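Local coordinates for Nop domain-containing protein (Archaeoglobus fulgidus, PDB 1NT2) that serves as the Nop5p core protein of archaeal box C/D sRNPs, holding the 2'-O-methyltransferase fibrillarin and probably binding the guide RNA, at the interface of chains B and A. Numbering follows the deposited sequence. Chains: chain A, conserved hypothetical protein; chain B, Fibrillarin-like pre-rRNA processing protein.

The interface of chains B and A. Residues chain B 89-91; chain A 65, 69, 162, 166.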
loop_
_atom_site.group_PDB
_atom_site.type_symbol
_atom_site.label_atom_id
_atom_site.label_comp_id
_atom_site.label_asym_id
_atom_site.label_seq_id
_atom_site.Cartn_x
_atom_site.Cartn_y
_atom_site.Cartn_z
ATOM N N TYR B 89 0.025 30.797 20.083
ATOM C CA TYR B 89 -0.700 30.248 18.941
ATOM C C TYR B 89 -1.565 29.016 19.123
ATOM O O TYR B 89 -2.211 28.583 18.166
ATOM C CB TYR B 89 0.248 30.019 17.758
ATOM C CG TYR B 89 1.216 28.862 17.854
ATOM C CD1 TYR B 89 1.241 28.018 18.951
ATOM C CD2 TYR B 89 2.119 28.621 16.820
ATOM C CE1 TYR B 89 2.141 26.967 19.015
ATOM C CE2 TYR B 89 3.018 27.576 16.873
ATOM C CZ TYR B 89 3.030 26.752 17.971
ATOM O OH TYR B 89 3.942 25.724 18.028
ATOM N N SER B 90 -1.582 28.453 20.329
ATOM C CA SER B 90 -2.408 27.279 20.602
ATOM C C SER B 90 -3.692 27.748 21.260
ATOM O O SER B 90 -3.659 28.403 22.300
ATOM C CB SER B 90 -1.688 26.296 21.531
ATOM O OG SER B 90 -2.466 25.118 21.726
ATOM N N ALA B 91 -4.821 27.410 20.646
ATOM C CA ALA B 91 -6.118 27.819 21.160
ATOM C C ALA B 91 -6.414 27.286 22.558
ATOM O O ALA B 91 -6.930 28.019 23.398
ATOM C CB ALA B 91 -7.215 27.398 20.195
ATOM N N MET A 65 -11.389 32.911 17.108
ATOM C CA MET A 65 -10.557 31.723 17.008
ATOM C C MET A 65 -11.067 30.702 18.009
ATOM O O MET A 65 -11.400 29.571 17.653
ATOM C CB MET A 65 -9.100 32.044 17.325
ATOM C CG MET A 65 -8.227 30.810 17.375
ATOM S SD MET A 65 -7.013 30.911 18.689
ATOM C CE MET A 65 -5.511 31.198 17.738
ATOM N N GLU A 69 -12.540 26.995 17.194
ATOM C CA GLU A 69 -11.894 25.843 17.823
ATOM C C GLU A 69 -12.782 25.158 18.840
ATOM O O GLU A 69 -12.410 24.134 19.409
ATOM C CB GLU A 69 -10.578 26.243 18.498
ATOM C CG GLU A 69 -9.505 26.672 17.522
ATOM C CD GLU A 69 -9.343 25.695 16.370
ATOM O OE1 GLU A 69 -9.010 24.513 16.618
ATOM O OE2 GLU A 69 -9.554 26.115 15.213
ATOM N N GLU A 162 -5.756 26.469 12.690
ATOM C CA GLU A 162 -4.607 27.083 13.338
ATOM C C GLU A 162 -3.290 26.480 12.860
ATOM O O GLU A 162 -2.264 27.160 12.823
ATOM C CB GLU A 162 -4.722 26.988 14.862
ATOM C CG GLU A 162 -4.687 25.587 15.448
ATOM C CD GLU A 162 -4.290 25.595 16.932
ATOM O OE1 GLU A 162 -4.964 26.283 17.742
ATOM O OE2 GLU A 162 -3.295 24.915 17.288
ATOM N N ARG A 166 -0.394 29.195 10.307
ATOM C CA ARG A 166 0.992 29.521 10.645
ATOM C C ARG A 166 1.980 28.975 9.609
ATOM O O ARG A 166 3.179 28.893 9.864
ATOM C CB ARG A 166 1.340 28.981 12.034
ATOM C CG ARG A 166 1.552 27.499 12.074
ATOM C CD ARG A 166 1.590 26.980 13.489
ATOM N NE ARG A 166 0.310 27.163 14.163
ATOM C CZ ARG A 166 -0.049 26.512 15.264
ATOM N NH1 ARG A 166 0.773 25.632 15.819
ATOM N NH2 ARG A 166 -1.231 26.743 15.813
#
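The guanidinium of A:Arg166 lies over one face of the B:Tyr89 ring, the two planes only 18° apart, so a flat cation-pi stack joins the Nop protein to fibrillarin. A:Arg166 NH1 sits 3.3 Å from the centroid of the B:Tyr89 ring, displaced somewhat toward the rim, while A:Arg166 CZ lies over B:Tyr89 CD2 at 3.4 Å. The arginine chain runs out roughly at right angles to the tyrosine side chain and bends at chi3, which lays the guanidinium down on the ring.

A:Glu162, on the short helix 161-165, steadies that group from its own side. Its CG sits between the backbone N and the carbonyl carbon (chi1 65°) and the chain is extended beyond, bringing OE1 to B:Ala91 and OE2 to A:Arg166. OE2 of A:Glu162 forms a salt bridge with A:Arg166 NH2 at 3.1 Å, and the glutamate backbone O takes a weak hydrogen bond from NE. These contacts should limit rotation of the guanidinium and partly balance its charge. NH2 also comes close to the carbonyl O of B:Tyr89, but its N-H is not aimed there.

The other carboxylate oxygen reaches across the interface: the backbone N of B:Ala91 donates to A:Glu162 OE1 at 3.1 Å, nearly straight at 161°, and OE1 accepts with its syn lone pair, on the side of OE2. B:Ala91 opens helix 91-103, so the glutamate caps a helix N-terminus, whose dipole would probably favour the charged carboxylate. Beyond it, the methyl CB of B:Ala91 meets helix 50-71, touching CG of A:Glu69 at 3.6 Å and the sulfur SD of A:Met65 at 3.8 Å.

B:Tyr89 belongs to the S-adenosyl-L-methionine site of the methyltransferase. Gripping this loop and the following helix start helps hold fibrillarin on Nop5p, its partner in the box C/D sRNP, and may help steady the cofactor pocket.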